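Local atomic coordinates of phage related exonuclease (Haemophilus somnus 129PT, PDB entry 3K93), a protein that probably degrades DNA as a phage-type exonuclease of the PD-(D/E)XK nuclease superfamily, forming a trimer and carrying a metal ion at its likely active site. Residues 107-113 and 150-156; 141-146 and 194-200; 2-6 and 219-223; 92-96 and 208-212; 159-164 and 176-181. All coordinates share one frame; numbering follows the deposited sequence.

Contact 1 (107-113 and 150-156); sequences KLIIDTK and CDQAQID. With NA (sodium ion), chain B.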
# COMPACT_ATOMS: atom_id res chain seq x y z
N LYS A 107 12.47 -35.18 16.76
CA LYS A 107 12.80 -34.74 15.39
C LYS A 107 11.95 -33.49 15.05
O LYS A 107 11.25 -33.43 14.02
CB LYS A 107 12.57 -35.88 14.40
CG LYS A 107 13.42 -37.14 14.72
CD LYS A 107 14.50 -37.40 13.69
CE LYS A 107 14.05 -38.44 12.65
NZ LYS A 107 14.65 -38.16 11.30
N LEU A 108 12.01 -32.51 15.95
CA LEU A 108 11.07 -31.39 15.97
C LEU A 108 11.80 -30.08 16.10
O LEU A 108 12.69 -29.96 16.97
CB LEU A 108 10.11 -31.53 17.17
CG LEU A 108 9.17 -30.37 17.54
CD1 LEU A 108 8.18 -30.13 16.43
CD2 LEU A 108 8.45 -30.71 18.87
N ILE A 109 11.41 -29.10 15.27
CA ILE A 109 11.78 -27.70 15.45
C ILE A 109 10.58 -26.94 16.00
O ILE A 109 9.46 -27.12 15.54
CB ILE A 109 12.18 -27.05 14.10
CG1 ILE A 109 13.42 -27.72 13.52
CG2 ILE A 109 12.43 -25.54 14.25
CD1 ILE A 109 14.71 -27.39 14.30
N ILE A 110 10.82 -26.07 16.97
CA ILE A 110 9.81 -25.12 17.39
C ILE A 110 10.31 -23.74 17.12
O ILE A 110 11.49 -23.49 17.33
CB ILE A 110 9.45 -25.25 18.87
CG1 ILE A 110 8.86 -26.63 19.14
CG2 ILE A 110 8.39 -24.20 19.25
CD1 ILE A 110 8.93 -27.06 20.64
N ASP A 111 9.43 -22.88 16.65
CA ASP A 111 9.71 -21.48 16.43
C ASP A 111 8.63 -20.61 17.12
O ASP A 111 7.43 -20.84 16.95
CB ASP A 111 9.74 -21.17 14.93
CG ASP A 111 10.52 -19.89 14.62
OD1 ASP A 111 9.94 -18.79 14.80
OD2 ASP A 111 11.73 -19.96 14.26
N THR A 112 9.07 -19.62 17.89
CA THR A 112 8.19 -18.72 18.58
C THR A 112 8.04 -17.42 17.77
O THR A 112 9.03 -16.84 17.32
CB THR A 112 8.73 -18.38 19.97
OG1 THR A 112 10.03 -17.79 19.84
CG2 THR A 112 8.80 -19.60 20.88
N LYS A 113 6.80 -16.96 17.58
CA LYS A 113 6.51 -15.70 16.93
C LYS A 113 5.72 -14.85 17.93
O LYS A 113 4.57 -15.17 18.24
CB LYS A 113 5.68 -15.95 15.67
CG LYS A 113 6.29 -17.02 14.71
CD LYS A 113 7.54 -16.52 14.05
CE LYS A 113 8.01 -17.53 13.00
NZ LYS A 113 9.34 -17.19 12.47
N CYS A 150 15.00 -32.79 10.70
CA CYS A 150 13.77 -33.00 11.46
C CYS A 150 12.60 -33.32 10.56
O CYS A 150 12.58 -32.97 9.38
CB CYS A 150 13.41 -31.74 12.28
SG CYS A 150 14.47 -31.44 13.72
N ASP A 151 11.62 -33.97 11.16
CA ASP A 151 10.40 -34.41 10.49
C ASP A 151 9.25 -33.45 10.64
O ASP A 151 8.34 -33.50 9.83
CB ASP A 151 9.95 -35.79 11.02
CG ASP A 151 10.89 -36.89 10.59
OD1 ASP A 151 11.61 -36.69 9.58
OD2 ASP A 151 10.89 -37.93 11.27
N GLN A 152 9.26 -32.64 11.68
CA GLN A 152 8.20 -31.66 11.85
C GLN A 152 8.66 -30.38 12.52
O GLN A 152 9.73 -30.35 13.11
CB GLN A 152 6.95 -32.27 12.52
CG GLN A 152 6.97 -32.52 14.00
CD GLN A 152 5.52 -32.50 14.61
OE1 GLN A 152 5.30 -31.88 15.64
NE2 GLN A 152 4.56 -33.16 13.95
N ALA A 153 7.86 -29.34 12.34
CA ALA A 153 8.07 -28.01 12.91
C ALA A 153 6.73 -27.55 13.47
O ALA A 153 5.67 -27.90 12.92
CB ALA A 153 8.56 -27.00 11.83
N GLN A 154 6.78 -26.80 14.55
CA GLN A 154 5.61 -26.21 15.11
C GLN A 154 5.87 -24.74 15.35
O GLN A 154 6.82 -24.39 16.01
CB GLN A 154 5.25 -26.94 16.41
CG GLN A 154 4.86 -28.39 16.20
CD GLN A 154 4.52 -29.07 17.48
OE1 GLN A 154 4.14 -28.41 18.43
NE2 GLN A 154 4.65 -30.38 17.52
N ILE A 155 5.03 -23.89 14.77
CA ILE A 155 5.17 -22.45 14.91
C ILE A 155 4.23 -22.05 16.02
O ILE A 155 3.02 -22.22 15.91
CB ILE A 155 4.75 -21.72 13.62
CG1 ILE A 155 5.58 -22.19 12.43
CG2 ILE A 155 4.88 -20.22 13.77
CD1 ILE A 155 4.90 -21.92 11.07
N ASP A 156 4.80 -21.58 17.12
CA ASP A 156 4.04 -21.08 18.27
C ASP A 156 3.87 -19.56 18.16
O ASP A 156 4.80 -18.79 18.46
CB ASP A 156 4.80 -21.39 19.57
CG ASP A 156 4.66 -22.85 20.04
OD1 ASP A 156 3.90 -23.66 19.44
OD2 ASP A 156 5.30 -23.16 21.05
NA NA B . 11.12 -16.97 16.14
O HOH W 1 14.42 -36.66 8.57
O HOH W 2 12.61 -17.34 14.00
O HOH W 3 12.59 -15.97 18.11
O HOH W 4 10.63 -14.97 15.08
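Ile109 and Gln154 sit in a parallel ladder that joins strands 108-114 and 152-158 in the middle of a four-stranded mixed sheet. Its backbone bonds alternate in direction: Ile109 N gives to Gln152 O, and Ile109 O takes Gln154 N at 2.9 Å. At the start, Lys107 O accepts from both Asp151 N and Gln152 N.

Among apolar contacts, Ile109 CG1 lies 3.9 Å from Cys150 SG, and Ile109 also touches Ala153, whose small side chain suits the face under helix 137-148. On the other face, Leu108 CD1 lies 3.6 Å from the stem atom Gln152 CG.

Of the charged groups, Lys107 NZ and Asp151 OD2 form a long salt bridge (3.8 Å). At the C-terminal end of 107-113, sodium is bound by Asp111 OD1 at 2.5 Å, Thr112 O, three waters and Asp100. Lys113 NZ forms a salt bridge with Asp111 OD1 (2.9 Å), weak as a hydrogen bond, and bonds to Gln140 OE1.

Asp111-Thr112-Lys113 matches the D-X-K half of a PD-(D/E)XK motif, consistent with a metal site of that family, occupied here by sodium.

Contact 2 (141-146 and 194-200); sequences MQGYMW and IQRDNEL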
# COMPACT_ATOMS: atom_id res chain seq x y z
N MSE A 141 10.29 -22.93 8.05
CA MSE A 141 10.37 -24.15 8.86
C MSE A 141 10.96 -25.28 8.02
O MSE A 141 11.65 -26.14 8.57
CB MSE A 141 8.98 -24.60 9.39
CG MSE A 141 8.30 -23.76 10.46
SE MSE A 141 9.46 -23.33 11.90
CE MSE A 141 9.83 -21.58 11.31
N GLN A 142 10.67 -25.30 6.70
CA GLN A 142 11.21 -26.35 5.85
C GLN A 142 12.73 -26.23 5.78
O GLN A 142 13.43 -27.23 5.78
CB GLN A 142 10.64 -26.33 4.44
CG GLN A 142 9.17 -26.56 4.38
CD GLN A 142 8.75 -27.99 4.66
OE1 GLN A 142 9.57 -28.91 4.74
NE2 GLN A 142 7.44 -28.18 4.78
N GLY A 143 13.20 -24.99 5.77
CA GLY A 143 14.62 -24.70 5.79
C GLY A 143 15.26 -25.15 7.09
O GLY A 143 16.34 -25.76 7.05
N TYR A 144 14.62 -24.90 8.24
CA TYR A 144 15.18 -25.42 9.49
C TYR A 144 15.13 -26.95 9.57
O TYR A 144 16.05 -27.58 10.12
CB TYR A 144 14.46 -24.85 10.71
CG TYR A 144 14.58 -23.34 10.94
CD1 TYR A 144 15.74 -22.66 10.65
CD2 TYR A 144 13.53 -22.62 11.51
CE1 TYR A 144 15.87 -21.32 10.88
CE2 TYR A 144 13.65 -21.24 11.74
CZ TYR A 144 14.84 -20.60 11.42
OH TYR A 144 15.01 -19.25 11.62
N MSE A 145 14.06 -27.56 9.09
CA MSE A 145 13.95 -29.01 9.15
C MSE A 145 15.04 -29.65 8.29
O MSE A 145 15.56 -30.72 8.61
CB MSE A 145 12.56 -29.49 8.71
CG MSE A 145 11.50 -29.27 9.75
SE MSE A 145 9.79 -30.03 9.29
CE MSE A 145 8.99 -28.60 8.21
N TRP A 146 15.39 -28.99 7.19
CA TRP A 146 16.45 -29.44 6.30
C TRP A 146 17.79 -29.37 7.03
O TRP A 146 18.49 -30.35 7.11
CB TRP A 146 16.49 -28.57 5.06
CG TRP A 146 17.40 -29.03 4.05
CD1 TRP A 146 17.99 -30.28 3.95
CD2 TRP A 146 17.84 -28.29 2.94
NE1 TRP A 146 18.77 -30.34 2.84
CE2 TRP A 146 18.70 -29.13 2.20
CE3 TRP A 146 17.60 -26.99 2.49
CZ2 TRP A 146 19.30 -28.71 1.03
CZ3 TRP A 146 18.19 -26.58 1.34
CH2 TRP A 146 19.04 -27.43 0.62
N ILE A 194 3.80 -27.89 10.88
CA ILE A 194 4.23 -28.01 9.49
C ILE A 194 4.97 -29.35 9.33
O ILE A 194 5.94 -29.58 10.05
CB ILE A 194 5.20 -26.86 9.10
CG1 ILE A 194 4.60 -25.47 9.41
CG2 ILE A 194 5.53 -26.94 7.62
CD1 ILE A 194 3.41 -25.07 8.52
N GLN A 195 4.51 -30.22 8.42
CA GLN A 195 5.19 -31.48 8.16
C GLN A 195 6.36 -31.23 7.20
O GLN A 195 6.24 -30.40 6.32
CB GLN A 195 4.23 -32.52 7.52
CG GLN A 195 3.03 -32.94 8.38
CD GLN A 195 3.45 -33.46 9.74
OE1 GLN A 195 4.50 -34.08 9.88
NE2 GLN A 195 2.64 -33.18 10.75
N ARG A 196 7.48 -31.94 7.39
CA ARG A 196 8.61 -31.88 6.44
C ARG A 196 8.09 -32.24 5.07
O ARG A 196 7.31 -33.14 4.96
CB ARG A 196 9.66 -32.90 6.83
CG ARG A 196 10.87 -32.94 5.92
CD ARG A 196 11.74 -34.13 6.22
NE ARG A 196 12.97 -34.04 5.44
CZ ARG A 196 14.09 -33.45 5.85
NH1 ARG A 196 14.22 -32.92 7.07
NH2 ARG A 196 15.14 -33.42 5.03
N ASP A 197 8.49 -31.53 4.04
CA ASP A 197 8.01 -31.82 2.70
C ASP A 197 9.20 -31.74 1.79
O ASP A 197 9.62 -30.64 1.42
CB ASP A 197 6.93 -30.81 2.29
CG ASP A 197 6.44 -30.99 0.85
OD1 ASP A 197 7.07 -31.72 0.05
OD2 ASP A 197 5.42 -30.34 0.52
N ASN A 198 9.75 -32.92 1.46
CA ASN A 198 10.98 -33.03 0.65
C ASN A 198 10.87 -32.43 -0.74
O ASN A 198 11.87 -31.97 -1.28
CB ASN A 198 11.47 -34.50 0.57
CG ASN A 198 11.89 -35.05 1.93
OD1 ASN A 198 12.46 -34.34 2.75
ND2 ASN A 198 11.58 -36.31 2.18
N GLU A 199 9.68 -32.42 -1.32
CA GLU A 199 9.46 -31.70 -2.59
C GLU A 199 9.62 -30.20 -2.41
O GLU A 199 10.16 -29.53 -3.29
CB GLU A 199 8.10 -32.04 -3.22
CG GLU A 199 8.09 -33.42 -3.93
CD GLU A 199 6.75 -33.73 -4.60
OE1 GLU A 199 5.87 -32.83 -4.62
OE2 GLU A 199 6.58 -34.88 -5.09
N LEU A 200 9.16 -29.68 -1.28
CA LEU A 200 9.37 -28.28 -0.96
C LEU A 200 10.84 -27.97 -0.69
O LEU A 200 11.31 -26.90 -1.07
CB LEU A 200 8.54 -27.86 0.25
CG LEU A 200 7.60 -26.67 0.03
CD1 LEU A 200 6.81 -26.90 -1.31
CD2 LEU A 200 6.62 -26.51 1.27
O HOH W 5 17.46 -32.70 6.63
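With CG anti to its carbonyl carbon (chi1 -62°) and one bend at chi2 (-73°), Gln142 swings its amide off helix 137-148 against the Gln195-Asp197 link between strand and helix. Arg196 has CG anti to the backbone N (chi1 179°) and, extended from CG to NE, reaches the backbone carbonyl of Met145, which lies at the edge of its guanidinium. The helix thus packs on edge strand 189-195 of the four-stranded mixed sheet, just where that strand gives way to helix 198-221.

A glutamine suits this place because one amide can satisfy both a donor and an acceptor of the backbone. Its NE2 gives to Gln195 O at 3.0 Å, and its OE1 accepts from Asp197 N at 2.9 Å, so both halves of the amide are used and its rotation is fixed. The long arginine reaches further: NH1 makes a weak bond to Met145 O and a second bond to Cys150 O, while NE gives to Asn198 OD1 at 2.8 Å on a lone pair.

Selenomethionine Met145 brings CE to 3.9 Å from Ile194 CG2 and lays SE along the Arg196 backbone, 3.6 Å from its CA.

Asp197 is the N-cap of helix 198-221: its OD1 accepts weakly from Glu199 N at 3.0 Å and from Leu200 N at 3.2 Å.

Contact 3 (2-6 and 219-223); sequences MNNLY and ISEMS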
# COMPACT_ATOMS: atom_id res chain seq x y z
N MSE A 2 37.60 -11.12 -7.73
CA MSE A 2 37.14 -10.49 -6.45
C MSE A 2 35.79 -11.06 -6.14
O MSE A 2 35.53 -11.47 -5.01
CB MSE A 2 37.04 -8.94 -6.54
CG MSE A 2 36.05 -8.20 -5.49
SE MSE A 2 36.81 -7.40 -3.79
CE MSE A 2 35.68 -8.20 -2.35
N ASN A 3 34.94 -11.09 -7.17
CA ASN A 3 33.60 -11.67 -7.07
C ASN A 3 33.45 -13.17 -6.62
O ASN A 3 32.35 -13.56 -6.20
CB ASN A 3 32.71 -11.29 -8.27
CG ASN A 3 33.27 -11.65 -9.62
OD1 ASN A 3 34.03 -12.60 -9.77
ND2 ASN A 3 32.88 -10.89 -10.64
N ASN A 4 34.53 -13.97 -6.66
CA ASN A 4 34.61 -15.28 -5.93
C ASN A 4 34.76 -15.14 -4.39
O ASN A 4 34.93 -16.12 -3.70
CB ASN A 4 35.78 -16.15 -6.43
CG ASN A 4 35.66 -16.55 -7.90
OD1 ASN A 4 34.79 -16.07 -8.61
ND2 ASN A 4 36.56 -17.41 -8.35
N LEU A 5 34.77 -13.92 -3.87
CA LEU A 5 34.64 -13.69 -2.45
C LEU A 5 33.23 -13.25 -2.09
O LEU A 5 32.97 -12.91 -0.95
CB LEU A 5 35.61 -12.60 -2.02
CG LEU A 5 37.09 -12.84 -2.29
CD1 LEU A 5 37.81 -11.51 -2.09
CD2 LEU A 5 37.65 -14.00 -1.39
N TYR A 6 32.32 -13.20 -3.07
CA TYR A 6 30.90 -12.97 -2.79
C TYR A 6 30.16 -14.24 -3.12
O TYR A 6 30.30 -14.80 -4.21
CB TYR A 6 30.35 -11.83 -3.61
CG TYR A 6 30.92 -10.47 -3.25
CD1 TYR A 6 30.38 -9.71 -2.23
CD2 TYR A 6 32.00 -9.95 -3.94
CE1 TYR A 6 30.91 -8.46 -1.91
CE2 TYR A 6 32.52 -8.70 -3.63
CZ TYR A 6 31.97 -7.97 -2.62
OH TYR A 6 32.49 -6.75 -2.30
N ILE A 219 26.85 -9.07 -8.75
CA ILE A 219 28.20 -8.82 -8.22
C ILE A 219 29.17 -8.47 -9.36
O ILE A 219 29.93 -7.54 -9.23
CB ILE A 219 28.75 -10.03 -7.43
CG1 ILE A 219 27.92 -10.30 -6.16
CG2 ILE A 219 30.23 -9.82 -7.05
CD1 ILE A 219 27.75 -9.11 -5.20
N SER A 220 29.10 -9.20 -10.47
CA SER A 220 29.97 -8.95 -11.61
C SER A 220 29.79 -7.60 -12.24
O SER A 220 30.73 -7.04 -12.73
CB SER A 220 29.77 -10.03 -12.67
OG SER A 220 30.25 -11.23 -12.12
N GLU A 221 28.57 -7.06 -12.21
CA GLU A 221 28.37 -5.71 -12.72
C GLU A 221 29.11 -4.66 -11.89
O GLU A 221 29.41 -3.61 -12.39
CB GLU A 221 26.88 -5.34 -12.72
CG GLU A 221 26.05 -6.05 -13.75
CD GLU A 221 24.66 -5.45 -13.85
OE1 GLU A 221 24.51 -4.21 -13.82
OE2 GLU A 221 23.71 -6.23 -13.96
N MSE A 222 29.33 -4.92 -10.61
CA MSE A 222 29.95 -3.97 -9.73
C MSE A 222 31.42 -4.34 -9.53
O MSE A 222 31.99 -4.10 -8.47
CB MSE A 222 29.21 -3.96 -8.38
CG MSE A 222 27.79 -3.44 -8.46
SE MSE A 222 27.87 -1.64 -8.91
CE MSE A 222 27.19 -1.66 -10.75
N SER A 223 32.05 -4.92 -10.54
CA SER A 223 33.42 -5.47 -10.37
C SER A 223 34.06 -5.26 -11.71
O SER A 223 33.76 -4.30 -12.43
CB SER A 223 33.41 -6.99 -9.99
OG SER A 223 32.86 -7.27 -8.69
OXT SER A 223 34.87 -6.05 -12.12
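Tyr6 and Ile219 bring the two ends of the chain together: the 3-10 segment 2-5, with Tyr6 just after it, is laid against the last part of the long helix 198-221. The tyrosine can be followed outward. Its CB lies 3.8 Å from Ile219 CG1, so contact begins at the root of the side chain. At the base of the ring, CG faces both ends of the isoleucine, with CD1 at 4.0 Å. The ring then divides the work: Tyr6 CD1 also lies 4.0 Å from Ile219 CD1, while Tyr6 CD2 is turned to Ile219 CG2. Further out, the ring leaves the isoleucine behind, and the side chain also touches Asp48 and Leu49 of helix 35-50. An aromatic ring suits this place, being broad enough to touch both arms of a branched residue and still reach a second helix.

Asn3 stands beside this pair with CG between its backbone N and carbonyl carbon (chi1 56°), a torsion that carries ND2 towards Ser220. The angle there is too poor for a hydrogen bond, and each residue is engaged elsewhere: Asn3 OD1 with Gly1 N, and Ser220 OG with Asp216 O. Glu221 OE1 bonds to Thr125 N of the second subunit.

Ile219 O receives Met222 N and Ser223 OG, both at 3.0 Å, from opposite faces of its carbonyl plane.

Contact 4 (92-96 and 208-212); sequences NEFIT and VSAAQ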
# COMPACT_ATOMS: atom_id res chain seq x y z
N ASN A 92 24.19 -24.95 4.88
CA ASN A 92 24.58 -25.92 3.91
C ASN A 92 25.02 -25.12 2.70
O ASN A 92 25.41 -23.97 2.87
CB ASN A 92 23.46 -26.96 3.68
CG ASN A 92 22.14 -26.35 3.20
OD1 ASN A 92 22.10 -25.31 2.54
ND2 ASN A 92 21.03 -27.04 3.52
N GLU A 93 24.96 -25.66 1.49
CA GLU A 93 25.43 -24.91 0.35
C GLU A 93 24.43 -23.87 -0.13
O GLU A 93 24.78 -23.06 -0.96
CB GLU A 93 25.85 -25.83 -0.80
CG GLU A 93 26.93 -26.82 -0.44
CD GLU A 93 28.19 -26.20 0.18
OE1 GLU A 93 28.57 -25.05 -0.18
OE2 GLU A 93 28.81 -26.88 1.04
N PHE A 94 23.22 -23.85 0.41
CA PHE A 94 22.15 -22.99 -0.10
C PHE A 94 21.64 -21.96 0.89
O PHE A 94 21.39 -20.79 0.54
CB PHE A 94 21.00 -23.86 -0.57
CG PHE A 94 21.40 -24.81 -1.67
CD1 PHE A 94 21.32 -24.42 -2.99
CD2 PHE A 94 21.85 -26.08 -1.37
CE1 PHE A 94 21.70 -25.26 -4.01
CE2 PHE A 94 22.24 -26.95 -2.38
CZ PHE A 94 22.17 -26.54 -3.72
N ILE A 95 21.50 -22.38 2.14
CA ILE A 95 20.81 -21.60 3.15
C ILE A 95 21.57 -21.59 4.47
O ILE A 95 22.49 -22.39 4.68
CB ILE A 95 19.36 -22.12 3.37
CG1 ILE A 95 19.35 -23.56 3.90
CG2 ILE A 95 18.55 -22.06 2.06
CD1 ILE A 95 18.00 -23.96 4.43
N THR A 96 21.20 -20.66 5.33
CA THR A 96 21.71 -20.61 6.69
C THR A 96 20.50 -20.39 7.59
O THR A 96 19.49 -19.83 7.16
CB THR A 96 22.75 -19.48 6.92
OG1 THR A 96 22.09 -18.23 6.83
CG2 THR A 96 23.85 -19.48 5.87
N VAL A 208 16.90 -21.22 -4.68
CA VAL A 208 18.11 -20.61 -4.15
C VAL A 208 19.24 -20.67 -5.19
O VAL A 208 19.97 -19.72 -5.38
CB VAL A 208 18.53 -21.22 -2.85
CG1 VAL A 208 19.99 -20.81 -2.49
CG2 VAL A 208 17.54 -20.84 -1.73
N SER A 209 19.33 -21.79 -5.89
CA SER A 209 20.34 -21.95 -6.91
C SER A 209 20.17 -20.93 -8.04
O SER A 209 21.15 -20.35 -8.49
CB SER A 209 20.25 -23.34 -7.47
OG SER A 209 21.22 -23.49 -8.47
N ALA A 210 18.94 -20.68 -8.45
CA ALA A 210 18.68 -19.66 -9.45
C ALA A 210 19.03 -18.27 -8.86
O ALA A 210 19.68 -17.44 -9.53
CB ALA A 210 17.23 -19.71 -9.90
N ALA A 211 18.65 -18.03 -7.60
CA ALA A 211 19.00 -16.77 -6.92
C ALA A 211 20.51 -16.53 -6.86
O ALA A 211 20.95 -15.41 -7.04
CB ALA A 211 18.37 -16.69 -5.48
N GLN A 212 21.29 -17.57 -6.60
CA GLN A 212 22.75 -17.43 -6.48
C GLN A 212 23.37 -17.06 -7.84
O GLN A 212 24.32 -16.27 -7.90
CB GLN A 212 23.39 -18.74 -5.98
CG GLN A 212 23.01 -19.12 -4.53
CD GLN A 212 23.48 -20.51 -4.15
OE1 GLN A 212 23.52 -21.41 -4.99
NE2 GLN A 212 23.87 -20.68 -2.89
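The ring of Phe94 turns its edge to helix 198-221: Val208 CG1 lies in the ring plane beside CD1, at 3.9 Å, and Ser209 CB approaches the same edge further out. With CG1 anti to its backbone N (chi1 166°), Val208 directs that methyl at Phe94 CB, 3.7 Å away, while its other methyl, CG2, meets Ile95 CG2 at 4.1 Å, the two side chains lying roughly at right angles. A beta-branched residue is apt here, since its two methyls serve two neighbours at once.

One turn later the extended Gln212 passes the ring. Its NE2 gives to Glu93 O at 3.2 Å, with the oxygen in the amide plane and the nitrogen in the carbonyl plane, and gives also to Leu8 O. The loop itself is shaped by an Asx motif: Asn92 OD1 accepts from Phe94 N, an Asx turn, and from Ile95 N on the opposite face.

A ring edge and valine methyls thus supply the packing beside strand 95-97, whereas a single side-chain amide, bonded to two backbone carbonyls, implies a directional tie between helix, loop and N-terminal chain.

Contact 5 (159-164 and 176-181); sequences LFPTPL and LIDLVE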
# COMPACT_ATOMS: atom_id res chain seq x y z
N LEU A 159 1.15 -14.28 22.17
CA LEU A 159 0.83 -12.88 22.50
C LEU A 159 1.10 -12.63 23.96
O LEU A 159 0.42 -13.20 24.85
CB LEU A 159 -0.66 -12.56 22.22
CG LEU A 159 -1.06 -11.12 22.53
CD1 LEU A 159 -0.24 -10.11 21.69
CD2 LEU A 159 -2.60 -10.88 22.38
N PHE A 160 2.11 -11.79 24.22
CA PHE A 160 2.37 -11.29 25.54
C PHE A 160 2.09 -9.80 25.51
O PHE A 160 2.10 -9.19 24.43
CB PHE A 160 3.87 -11.46 25.90
CG PHE A 160 4.33 -12.90 25.97
CD1 PHE A 160 3.96 -13.71 27.02
CD2 PHE A 160 5.17 -13.42 25.00
CE1 PHE A 160 4.38 -15.02 27.10
CE2 PHE A 160 5.62 -14.76 25.09
CZ PHE A 160 5.21 -15.55 26.15
N PRO A 161 1.92 -9.19 26.67
CA PRO A 161 1.87 -7.72 26.71
C PRO A 161 3.12 -7.10 26.15
O PRO A 161 4.21 -7.67 26.31
CB PRO A 161 1.78 -7.40 28.20
CG PRO A 161 1.50 -8.64 28.87
CD PRO A 161 1.86 -9.78 28.01
N THR A 162 2.99 -5.95 25.49
CA THR A 162 4.12 -5.26 24.93
C THR A 162 4.91 -4.61 26.06
O THR A 162 4.34 -3.92 26.86
CB THR A 162 3.65 -4.22 23.87
OG1 THR A 162 3.01 -4.91 22.80
CG2 THR A 162 4.83 -3.42 23.29
N PRO A 163 6.23 -4.85 26.13
CA PRO A 163 7.07 -4.20 27.16
C PRO A 163 6.98 -2.68 27.05
O PRO A 163 6.98 -2.15 25.94
CB PRO A 163 8.49 -4.65 26.80
CG PRO A 163 8.37 -5.79 25.88
CD PRO A 163 7.00 -5.79 25.29
N LEU A 164 6.88 -2.01 28.18
CA LEU A 164 6.69 -0.55 28.22
C LEU A 164 7.66 0.23 27.37
O LEU A 164 7.28 1.17 26.71
CB LEU A 164 6.76 -0.04 29.65
CG LEU A 164 5.45 -0.08 30.42
CD1 LEU A 164 5.69 0.10 31.95
CD2 LEU A 164 4.46 0.99 29.88
N LEU A 176 -2.12 -2.54 24.21
CA LEU A 176 -0.94 -3.36 24.09
C LEU A 176 -0.54 -4.12 25.37
O LEU A 176 0.23 -5.09 25.28
CB LEU A 176 0.24 -2.51 23.61
CG LEU A 176 0.08 -1.85 22.24
CD1 LEU A 176 1.27 -0.99 21.93
CD2 LEU A 176 -0.16 -2.89 21.15
N ILE A 177 -1.05 -3.68 26.53
CA ILE A 177 -0.82 -4.31 27.83
C ILE A 177 -2.12 -4.74 28.56
O ILE A 177 -2.37 -5.93 28.77
CB ILE A 177 -0.03 -3.39 28.79
CG1 ILE A 177 1.31 -2.93 28.16
CG2 ILE A 177 0.20 -4.11 30.17
CD1 ILE A 177 2.13 -1.99 29.13
N ASP A 178 -2.95 -3.78 28.95
CA ASP A 178 -4.12 -4.09 29.82
C ASP A 178 -5.07 -5.14 29.24
O ASP A 178 -5.43 -6.11 29.90
CB ASP A 178 -4.93 -2.83 30.13
CG ASP A 178 -4.10 -1.74 30.81
OD1 ASP A 178 -2.90 -1.96 31.10
OD2 ASP A 178 -4.65 -0.66 31.04
N LEU A 179 -5.48 -4.93 27.99
CA LEU A 179 -6.37 -5.88 27.33
C LEU A 179 -5.75 -7.26 27.17
O LEU A 179 -6.47 -8.23 27.15
CB LEU A 179 -6.77 -5.38 25.95
CG LEU A 179 -7.68 -4.16 25.87
CD1 LEU A 179 -7.95 -3.90 24.36
CD2 LEU A 179 -8.98 -4.35 26.72
N VAL A 180 -4.42 -7.34 27.04
CA VAL A 180 -3.75 -8.61 26.82
C VAL A 180 -3.67 -9.43 28.13
O VAL A 180 -3.90 -10.63 28.15
CB VAL A 180 -2.34 -8.40 26.24
CG1 VAL A 180 -1.59 -9.75 26.09
CG2 VAL A 180 -2.41 -7.62 24.88
N GLU A 181 -3.37 -8.74 29.21
CA GLU A 181 -3.30 -9.34 30.54
C GLU A 181 -4.64 -9.88 31.05
O GLU A 181 -4.65 -10.70 31.94
CB GLU A 181 -2.78 -8.31 31.54
CG GLU A 181 -1.32 -8.07 31.38
CD GLU A 181 -0.77 -7.02 32.34
OE1 GLU A 181 -1.57 -6.32 33.00
OE2 GLU A 181 0.48 -6.89 32.40
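Pro161 is the main bump of this contact, a rigid ring set in a shallow hollow on helix 173-181 formed by Ile177, Val180 and Glu181. Each corner of the ring has its own neighbour: CB lies 4.1 Å from Ile177 CG2, CG lies 3.8 Å from Glu181 CG, and CD lies 3.9 Å from Val180 CG1. Proline fits well, being compact and without an N-H that would need a partner against these carbons.

Val180 is in turn a bump against the loop. With its CG1 anti to the backbone N (chi1 176°), that methyl slips under the Phe160-Pro161 peptide and reaches Leu159 CG at 3.9 Å. At the other end, Ile177 stretches its CG1-CD1 arm past the carbonyl of Thr162, and its CD1 meets Leu164 CD2 at 3.9 Å, the two side chains set at right angles.

Between these bumps is one backbone hydrogen bond, Thr162 N to Leu176 O at 2.9 Å, and Pro161 CA makes a CH...O contact with the same oxygen. The helix widens to a pi-type turn at 176-178, and Val180 N bonds weakly to Ile177 O. Thr162 OG1 lies against Leu176 CB and bonds to Lys63 NZ, and Leu179 of the same helical segment packs on Phe50 of the third subunit.

The arrangement is a strand-loop-helix connection, in which the chain leaving strand 152-158 folds back on the helix that leads to its antiparallel neighbour, strand 189-195.

How the contacts relate
Contact 1 is the buried core, dominated by backbone bonding and ending at the sodium site. Contact 2 adjoins it through the same sheet: Ala153 O probably bonds to Ile194 N, and Arg196 spans both. Contacts 2, 3 and 4 share helix 198-221, taken at its start, its C-terminal end and between them. Contact 2 touches contact 4 where Trp146 meets Asn92, Phe94 and Ile95. Going outward, the ladder gives way to amide-to-backbone bonds in contacts 2 and 4, then to mostly apolar touching at the surface in contact 3. Contact 5, partly buried and about 25 Å from contact 1 between centres, is mainly proline and aliphatic packing with one backbone bond. Contacts 3 and 5 include residues (Glu221, Met222; Leu179) that meet other subunits.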